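Local structure of N-acetylneuraminate lyase (Fusobacterium nucleatum subsp. nucleatum ATCC 25586, 5ZKA) at residues Leu40-Arg45 and Ile79-Ala84; Ala119-Phe123 and Leu155-Asn159; Glu270-Glu275 and Ala297-His301. The protein belongs to the dihydrodipicolinate synthetase family and folds as a TIM barrel followed by additional C-terminal helices. All blocks are in the same frame, centred on the assembly; numbering follows the deposited sequence.

From the N terminus, the chain first closes a loop of 33 residues at contact 1, where helices 37-49 and 70-84 of the barrel's outer layer pack across the intervening strand 55-58. Contact 2 closes one of 31 residues, through helix 129-143 and strand 147-150, joining the end of strand 117-120 and its loop to the end of helix 153-156. Contact 3 closes one of 21, pairing helices 264-274 and 291-304 near the C terminus. The loops run in series, neither nesting nor crossing. Contacts 1 and 2 lie on opposite sides of the chain's centre. Contacts 1 and 3 have nearest atoms about 4 Å apart, and Glu42 of segment 40-45 hydrogen-bonds to Asp278 N.

Contact 1: residues Leu40-Arg45 and Ile79-Ala84; sequences LREIIR and IAIDEA
Segments 40-45 and 79-84 are both helical, with axes 9.7 Å apart at closest approach and crossing at -50°; the nearest CA atoms are those of Arg41 and Glu83 (6.2 Å) and of Ile44 and Ala84 (6.9 Å). Ile79 points toward the other helix, its CG2 lying 3.7 Å from both Leu40 CD2 and Arg41 CG and covering one face of the Arg41 guanidinium. The CA of Ala80 lies 3.5 Å from Ile44 CD1, close enough for the helix backbone itself to be packed against. These are the first two helices outside a TIM barrel, and Ile44 and Ala80 continue inward onto Leu56 and Val58 of the strand between them. Toward solvent a salt-bridge network takes over. Asp82 (chi1 t) brings OD2 to 2.8 Å from Arg41 NH1, the guanidinium carried on an extended m, t, t side chain. Glu83 (t, p) shares the same nitrogen, Arg41 NH1 to Glu83 OE1 being 2.8 Å, and with its second oxygen bridges to the next arginine, Arg45 NH1 to Glu83 OE2 being 2.9 Å; Arg45 NH1 also hydrogen-bonds to Glu83 O at 3.1 Å. Ala84 meets the aliphatic side, its CB 4.3 Å from Ile44 CG2.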
loop_
_atom_site.group_PDB
_atom_site.type_symbol
_atom_site.label_atom_id
_atom_site.label_comp_id
_atom_site.label_asym_id
_atom_site.label_seq_id
_atom_site.Cartn_x
_atom_site.Cartn_y
_atom_site.Cartn_z
ATOM N N LEU A 40 6.731 -16.793 -29.596
ATOM C CA LEU A 40 6.123 -15.505 -29.266
ATOM C C LEU A 40 4.665 -15.468 -29.699
ATOM O O LEU A 40 3.803 -14.989 -28.958
ATOM C CB LEU A 40 6.900 -14.356 -29.916
ATOM C CG LEU A 40 6.326 -12.951 -29.696
ATOM C CD1 LEU A 40 6.142 -12.633 -28.187
ATOM C CD2 LEU A 40 7.200 -11.874 -30.371
ATOM N N ARG A 41 4.370 -15.964 -30.900
ATOM C CA ARG A 41 2.976 -16.076 -31.314
ATOM C C ARG A 41 2.190 -16.996 -30.381
ATOM O O ARG A 41 1.018 -16.730 -30.085
ATOM C CB ARG A 41 2.905 -16.561 -32.762
ATOM C CG ARG A 41 3.567 -15.564 -33.725
ATOM C CD ARG A 41 3.386 -15.953 -35.187
ATOM N NE ARG A 41 4.060 -14.989 -36.052
ATOM C CZ ARG A 41 3.469 -13.943 -36.623
ATOM N NH1 ARG A 41 2.174 -13.727 -36.440
ATOM N NH2 ARG A 41 4.178 -13.113 -37.379
ATOM N N GLU A 42 2.816 -18.076 -29.897
ATOM C CA GLU A 42 2.121 -18.980 -28.981
ATOM C C GLU A 42 1.803 -18.295 -27.658
ATOM O O GLU A 42 0.742 -18.531 -27.067
ATOM C CB GLU A 42 2.958 -20.234 -28.734
ATOM C CG GLU A 42 3.080 -21.144 -29.964
ATOM C CD GLU A 42 3.806 -22.436 -29.659
ATOM O OE1 GLU A 42 4.115 -22.676 -28.471
ATOM O OE2 GLU A 42 4.086 -23.203 -30.610
ATOM N N ILE A 43 2.719 -17.461 -27.164
ATOM C CA ILE A 43 2.459 -16.757 -25.912
ATOM C C ILE A 43 1.342 -15.741 -26.098
ATOM O O ILE A 43 0.468 -15.586 -25.236
ATOM C CB ILE A 43 3.745 -16.089 -25.398
ATOM C CG1 ILE A 43 4.795 -17.136 -25.030
ATOM C CG2 ILE A 43 3.437 -15.195 -24.195
ATOM C CD1 ILE A 43 6.133 -16.510 -24.577
ATOM N N ILE A 44 1.364 -15.021 -27.218
ATOM C CA ILE A 44 0.296 -14.078 -27.533
ATOM C C ILE A 44 -1.047 -14.797 -27.610
ATOM O O ILE A 44 -2.042 -14.350 -27.025
ATOM C CB ILE A 44 0.612 -13.340 -28.849
ATOM C CG1 ILE A 44 1.811 -12.407 -28.659
ATOM C CG2 ILE A 44 -0.600 -12.562 -29.325
ATOM C CD1 ILE A 44 2.468 -11.976 -29.968
ATOM N N ARG A 45 -1.102 -15.908 -28.358
ATOM C CA ARG A 45 -2.354 -16.651 -28.477
ATOM C C ARG A 45 -2.849 -17.136 -27.116
ATOM O O ARG A 45 -4.047 -17.064 -26.823
ATOM C CB ARG A 45 -2.185 -17.831 -29.439
ATOM C CG ARG A 45 -2.041 -17.427 -30.901
ATOM C CD ARG A 45 -3.358 -17.546 -31.693
ATOM N NE ARG A 45 -4.436 -16.721 -31.135
ATOM C CZ ARG A 45 -4.594 -15.421 -31.371
ATOM N NH1 ARG A 45 -3.738 -14.770 -32.150
ATOM N NH2 ARG A 45 -5.602 -14.759 -30.816
ATOM N N ILE A 79 5.710 -8.663 -34.685
ATOM C CA ILE A 79 5.026 -9.936 -34.488
ATOM C C ILE A 79 3.787 -9.744 -33.622
ATOM O O ILE A 79 2.704 -10.251 -33.936
ATOM C CB ILE A 79 5.996 -10.966 -33.881
ATOM C CG1 ILE A 79 7.117 -11.267 -34.883
ATOM C CG2 ILE A 79 5.265 -12.257 -33.475
ATOM C CD1 ILE A 79 8.372 -11.822 -34.236
ATOM N N ALA A 80 3.921 -8.979 -32.533
ATOM C CA ALA A 80 2.818 -8.856 -31.583
ATOM C C ALA A 80 1.562 -8.312 -32.255
ATOM O O ALA A 80 0.473 -8.880 -32.104
ATOM C CB ALA A 80 3.228 -7.975 -30.399
ATOM N N ILE A 81 1.688 -7.220 -33.019
ATOM C CA ILE A 81 0.489 -6.654 -33.633
ATOM C C ILE A 81 0.024 -7.499 -34.822
ATOM O O ILE A 81 -1.173 -7.527 -35.142
ATOM C CB ILE A 81 0.723 -5.181 -34.016
ATOM C CG1 ILE A 81 -0.612 -4.497 -34.329
ATOM C CG2 ILE A 81 1.698 -5.048 -35.179
ATOM C CD1 ILE A 81 -0.523 -2.991 -34.357
ATOM N N ASP A 82 0.937 -8.197 -35.495
ATOM C CA ASP A 82 0.507 -9.092 -36.563
ATOM C C ASP A 82 -0.300 -10.252 -36.002
ATOM O O ASP A 82 -1.306 -10.660 -36.592
ATOM C CB ASP A 82 1.712 -9.608 -37.339
ATOM C CG ASP A 82 1.321 -10.562 -38.447
ATOM O OD1 ASP A 82 0.749 -10.092 -39.455
ATOM O OD2 ASP A 82 1.584 -11.778 -38.307
ATOM N N GLU A 83 0.118 -10.789 -34.852
ATOM C CA GLU A 83 -0.588 -11.922 -34.266
ATOM C C GLU A 83 -1.859 -11.489 -33.544
ATOM O O GLU A 83 -2.895 -12.158 -33.650
ATOM C CB GLU A 83 0.335 -12.668 -33.305
ATOM C CG GLU A 83 -0.265 -13.952 -32.770
ATOM C CD GLU A 83 -0.517 -14.981 -33.856
ATOM O OE1 GLU A 83 0.283 -15.060 -34.813
ATOM O OE2 GLU A 83 -1.511 -15.727 -33.743
ATOM N N ALA A 84 -1.797 -10.380 -32.800
ATOM C CA ALA A 84 -2.938 -9.958 -31.995
ATOM C C ALA A 84 -4.014 -9.274 -32.826
ATOM O O ALA A 84 -5.200 -9.363 -32.480
ATOM C CB ALA A 84 -2.477 -9.022 -30.874
#

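Contact 2: residues Ala119-Phe123 and Leu155-Asn159; sequences AVTPF and LTGVN
Thr156 lies against three residues of segment 119-123, Val120, Thr121 and Phe123: its CG2 is 3.7 Å from Val120 CG2, its CB is 3.9 Å from Phe123 CB, and its OG1 is 3.6 Å from Thr121 OG1. The two hydroxyls are bridged by water 1, which hydrogen-bonds to Thr121 OG1 at 2.5 Å and to Thr156 OG1 at 2.8 Å, so the polar link between the segments runs through solvent. Both threonines take the p rotamer. Segment 119-123 leaves its strand after Val120 and stays extended through Thr121 and Pro122, while Phe123 turns its CB toward the partner and its ring away from it. The closest CA atoms are those of Phe123 and Thr156, 5.5 Å apart; Thr121 CA and Val158 CA are 7.2 Å apart. In segment 155-159 the short helix stops at Thr156, and Gly157, at phi/psi 73/10°, takes the chain out of it with a positive phi that favours glycine. Val158 N then donates to Thr156 OG1 at 3.1 Å, forming an ST turn. Val158 CB lies 3.7 Å from Thr121 OG1. The contact joins the end of strand 117-120 and its loop to helix 153-156 and the following loop, beyond the C-terminal end of the adjacent strand 147-150, the end where TIM barrels carry their active site; the modified Lys178 follows the next strand, 174-176. Behind it, Thr121 and Val158 rest on helix 129-143, through Tyr136 and Ile132, and backbone bonds tie Ala119 and Thr121 to Tyr150.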
loop_
_atom_site.group_PDB
_atom_site.type_symbol
_atom_site.label_atom_id
_atom_site.label_comp_id
_atom_site.label_asym_id
_atom_site.label_seq_id
_atom_site.Cartn_x
_atom_site.Cartn_y
_atom_site.Cartn_z
ATOM N N ALA A 119 6.221 4.793 -21.816
ATOM C CA ALA A 119 7.658 5.043 -21.759
ATOM C C ALA A 119 8.090 5.122 -20.306
ATOM O O ALA A 119 7.570 5.950 -19.552
ATOM C CB ALA A 119 8.030 6.329 -22.502
ATOM N N VAL A 120 9.052 4.276 -19.926
ATOM C CA VAL A 120 9.598 4.350 -18.577
ATOM C C VAL A 120 10.268 5.711 -18.375
ATOM O O VAL A 120 10.765 6.332 -19.323
ATOM C CB VAL A 120 10.586 3.196 -18.336
ATOM C CG1 VAL A 120 11.735 3.252 -19.343
ATOM C CG2 VAL A 120 11.100 3.204 -16.889
ATOM N N THR A 121 10.261 6.198 -17.134
ATOM C CA THR A 121 11.017 7.408 -16.850
ATOM C C THR A 121 12.481 7.190 -17.233
ATOM O O THR A 121 13.034 6.115 -16.978
ATOM C CB THR A 121 10.906 7.791 -15.370
ATOM O OG1 THR A 121 11.353 6.700 -14.554
ATOM C CG2 THR A 121 9.457 8.126 -15.010
ATOM N N PRO A 122 13.131 8.159 -17.881
ATOM C CA PRO A 122 14.549 7.970 -18.208
ATOM C C PRO A 122 15.346 7.793 -16.921
ATOM O O PRO A 122 15.058 8.426 -15.906
ATOM C CB PRO A 122 14.928 9.259 -18.954
ATOM C CG PRO A 122 13.927 10.254 -18.522
ATOM C CD PRO A 122 12.652 9.504 -18.242
ATOM N N PHE A 123 16.327 6.894 -16.957
ATOM C CA PHE A 123 16.976 6.419 -15.739
ATOM C C PHE A 123 18.484 6.348 -15.982
ATOM O O PHE A 123 18.983 6.786 -17.022
ATOM C CB PHE A 123 16.366 5.070 -15.313
ATOM C CG PHE A 123 16.433 4.003 -16.378
ATOM C CD1 PHE A 123 15.421 3.870 -17.318
ATOM C CD2 PHE A 123 17.504 3.125 -16.424
ATOM C CE1 PHE A 123 15.481 2.886 -18.299
ATOM C CE2 PHE A 123 17.569 2.132 -17.395
ATOM C CZ PHE A 123 16.560 2.023 -18.338
ATOM N N LEU A 155 12.921 0.120 -9.669
ATOM C CA LEU A 155 13.975 -0.151 -10.639
ATOM C C LEU A 155 14.717 1.103 -11.093
ATOM O O LEU A 155 15.935 1.050 -11.294
ATOM C CB LEU A 155 13.398 -0.867 -11.867
ATOM C CG LEU A 155 12.757 -2.240 -11.635
ATOM C CD1 LEU A 155 12.443 -2.900 -12.978
ATOM C CD2 LEU A 155 13.647 -3.131 -10.763
ATOM N N THR A 156 14.020 2.235 -11.258
ATOM C CA THR A 156 14.658 3.450 -11.769
ATOM C C THR A 156 15.162 4.378 -10.673
ATOM O O THR A 156 16.039 5.212 -10.939
ATOM C CB THR A 156 13.688 4.264 -12.637
ATOM O OG1 THR A 156 12.610 4.739 -11.818
ATOM C CG2 THR A 156 13.136 3.439 -13.793
ATOM N N GLY A 157 14.607 4.282 -9.466
ATOM C CA GLY A 157 14.899 5.259 -8.435
ATOM C C GLY A 157 14.260 6.616 -8.633
ATOM O O GLY A 157 14.605 7.555 -7.905
ATOM N N VAL A 158 13.336 6.754 -9.584
ATOM C CA VAL A 158 12.718 8.039 -9.908
ATOM C C VAL A 158 11.380 8.115 -9.178
ATOM O O VAL A 158 10.444 7.379 -9.506
ATOM C CB VAL A 158 12.534 8.219 -11.423
ATOM C CG1 VAL A 158 11.662 9.434 -11.712
ATOM C CG2 VAL A 158 13.893 8.337 -12.124
ATOM N N ASN A 159 11.285 9.010 -8.193
ATOM C CA ASN A 159 10.087 9.174 -7.373
ATOM C C ASN A 159 9.379 10.462 -7.773
ATOM O O ASN A 159 9.918 11.559 -7.578
ATOM C CB ASN A 159 10.447 9.182 -5.885
ATOM C CG ASN A 159 10.879 7.810 -5.392
ATOM O OD1 ASN A 159 12.054 7.582 -5.094
ATOM N ND2 ASN A 159 9.927 6.884 -5.315
HETATM O O HOH W 1 10.057 5.634 -12.634
#

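Contact 3: residues Glu270-Glu275 and Ala297-His301; sequences EILKLE and AKELH
Helix 270-274, the C-terminal end of helix 264-274, crosses helix 297-301 at -59° with 9.5 Å between the axes; the closest CA atoms are those of Ile271 and His301, 6.3 Å apart. Glu270 (t, p) contributes its aliphatic part, with CG 3.6 Å from Ala297 CB. Ile271 (m, t) starts sideways but spreads over the partner: its CG1 is 4.4 Å from Ala297 CB, its CD1 is 4.4 Å from Leu300 CB and its CG2 is 3.9 Å from His301 CD2. It also touches Ile225, so helix 264-274, part of the helical extension that follows the barrel in this family, packs back against the barrel's helix 223-237. Leu274 (m, t) points toward the partner. Its CB sits 3.9 Å from the centroid of the His301 imidazole and 6° off the ring normal, a CH-pi contact over the ring face, while its CD1 reaches Lys298 CA and His301 CB, each at 3.6 Å. At Glu275 the backbone leaves helical geometry, and the side chain (m, m) bends round to meet the edge of the same ring: with His301 at chi1 t and chi2 -105°, His301 NE2 donates to Glu275 OE2 at 2.6 Å with a nearly linear angle of 171°. The other carboxylate oxygen, OE1, bonds to Tyr46 OH on helix 37-49.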
loop_
_atom_site.group_PDB
_atom_site.type_symbol
_atom_site.label_atom_id
_atom_site.label_comp_id
_atom_site.label_asym_id
_atom_site.label_seq_id
_atom_site.Cartn_x
_atom_site.Cartn_y
_atom_site.Cartn_z
ATOM N N GLU A 270 8.473 -21.241 -17.248
ATOM C CA GLU A 270 8.368 -22.682 -17.026
ATOM C C GLU A 270 6.912 -23.128 -16.936
ATOM O O GLU A 270 6.553 -24.188 -17.459
ATOM C CB GLU A 270 9.133 -23.086 -15.764
ATOM C CG GLU A 270 9.165 -24.598 -15.496
ATOM C CD GLU A 270 9.953 -25.393 -16.541
ATOM O OE1 GLU A 270 10.678 -24.787 -17.365
ATOM O OE2 GLU A 270 9.850 -26.636 -16.525
ATOM N N ILE A 271 6.059 -22.340 -16.277
ATOM C CA ILE A 271 4.647 -22.700 -16.183
ATOM C C ILE A 271 3.979 -22.622 -17.551
ATOM O O ILE A 271 3.116 -23.442 -17.886
ATOM C CB ILE A 271 3.949 -21.799 -15.147
ATOM C CG1 ILE A 271 4.479 -22.132 -13.750
ATOM C CG2 ILE A 271 2.432 -21.991 -15.202
ATOM C CD1 ILE A 271 3.911 -21.278 -12.626
ATOM N N LEU A 272 4.357 -21.628 -18.364
ATOM C CA LEU A 272 3.843 -21.579 -19.726
ATOM C C LEU A 272 4.201 -22.856 -20.472
ATOM O O LEU A 272 3.370 -23.407 -21.198
ATOM C CB LEU A 272 4.382 -20.341 -20.448
ATOM C CG LEU A 272 3.678 -19.014 -20.111
ATOM C CD1 LEU A 272 4.472 -17.793 -20.596
ATOM C CD2 LEU A 272 2.272 -18.990 -20.702
ATOM N N LYS A 273 5.424 -23.362 -20.282
ATOM C CA LYS A 273 5.788 -24.605 -20.956
ATOM C C LYS A 273 4.941 -25.765 -20.449
ATOM O O LYS A 273 4.497 -26.603 -21.240
ATOM C CB LYS A 273 7.278 -24.900 -20.781
ATOM C CG LYS A 273 8.184 -23.821 -21.357
ATOM C CD LYS A 273 9.649 -24.217 -21.324
ATOM C CE LYS A 273 10.538 -22.984 -21.526
ATOM N NZ LYS A 273 11.966 -23.308 -21.267
ATOM N N LEU A 274 4.674 -25.814 -19.139
ATOM C CA LEU A 274 3.769 -26.829 -18.608
ATOM C C LEU A 274 2.356 -26.681 -19.163
ATOM O O LEU A 274 1.600 -27.655 -19.168
ATOM C CB LEU A 274 3.733 -26.771 -17.076
ATOM C CG LEU A 274 4.994 -27.193 -16.318
ATOM C CD1 LEU A 274 4.903 -26.771 -14.864
ATOM C CD2 LEU A 274 5.216 -28.703 -16.417
ATOM N N GLU A 275 1.981 -25.492 -19.624
ATOM C CA GLU A 275 0.698 -25.276 -20.280
ATOM C C GLU A 275 0.778 -25.459 -21.786
ATOM O O GLU A 275 -0.184 -25.131 -22.493
ATOM C CB GLU A 275 0.155 -23.885 -19.950
ATOM C CG GLU A 275 -0.352 -23.786 -18.533
ATOM C CD GLU A 275 -1.743 -24.370 -18.377
ATOM O OE1 GLU A 275 -2.672 -23.875 -19.046
ATOM O OE2 GLU A 275 -1.902 -25.339 -17.605
ATOM N N ALA A 297 8.266 -25.307 -9.899
ATOM C CA ALA A 297 7.294 -24.748 -10.832
ATOM C C ALA A 297 6.223 -25.776 -11.170
ATOM O O ALA A 297 5.042 -25.436 -11.299
ATOM C CB ALA A 297 7.995 -24.245 -12.104
ATOM N N LYS A 298 6.618 -27.045 -11.298
ATOM C CA LYS A 298 5.640 -28.089 -11.580
ATOM C C LYS A 298 4.632 -28.202 -10.447
ATOM O O LYS A 298 3.443 -28.444 -10.686
ATOM C CB LYS A 298 6.353 -29.418 -11.821
ATOM C CG LYS A 298 5.419 -30.594 -12.081
ATOM C CD LYS A 298 6.201 -31.840 -12.463
ATOM C CE LYS A 298 5.322 -33.094 -12.381
ATOM N NZ LYS A 298 6.056 -34.342 -12.766
ATOM N N GLU A 299 5.080 -27.980 -9.204
ATOM C CA GLU A 299 4.163 -28.084 -8.071
ATOM C C GLU A 299 3.225 -26.887 -8.006
ATOM O O GLU A 299 2.040 -27.054 -7.689
ATOM C CB GLU A 299 4.941 -28.232 -6.762
ATOM C CG GLU A 299 5.593 -29.600 -6.589
ATOM C CD GLU A 299 4.602 -30.749 -6.743
ATOM O OE1 GLU A 299 3.664 -30.847 -5.924
ATOM O OE2 GLU A 299 4.759 -31.551 -7.690
ATOM N N LEU A 300 3.742 -25.680 -8.298
ATOM C CA LEU A 300 2.889 -24.494 -8.386
ATOM C C LEU A 300 1.829 -24.661 -9.467
ATOM O O LEU A 300 0.661 -24.299 -9.273
ATOM C CB LEU A 300 3.727 -23.246 -8.689
ATOM C CG LEU A 300 4.710 -22.760 -7.625
ATOM C CD1 LEU A 300 5.565 -21.611 -8.171
ATOM C CD2 LEU A 300 3.967 -22.322 -6.374
ATOM N N HIS A 301 2.227 -25.175 -10.630
ATOM C CA HIS A 301 1.261 -25.427 -11.691
ATOM C C HIS A 301 0.194 -26.426 -11.237
ATOM O O HIS A 301 -1.009 -26.181 -11.392
ATOM C CB HIS A 301 1.998 -25.917 -12.936
ATOM C CG HIS A 301 1.106 -26.199 -14.104
ATOM N ND1 HIS A 301 0.792 -27.479 -14.506
ATOM C CD2 HIS A 301 0.461 -25.369 -14.958
ATOM C CE1 HIS A 301 -0.006 -27.427 -15.558
ATOM N NE2 HIS A 301 -0.229 -26.158 -15.847
#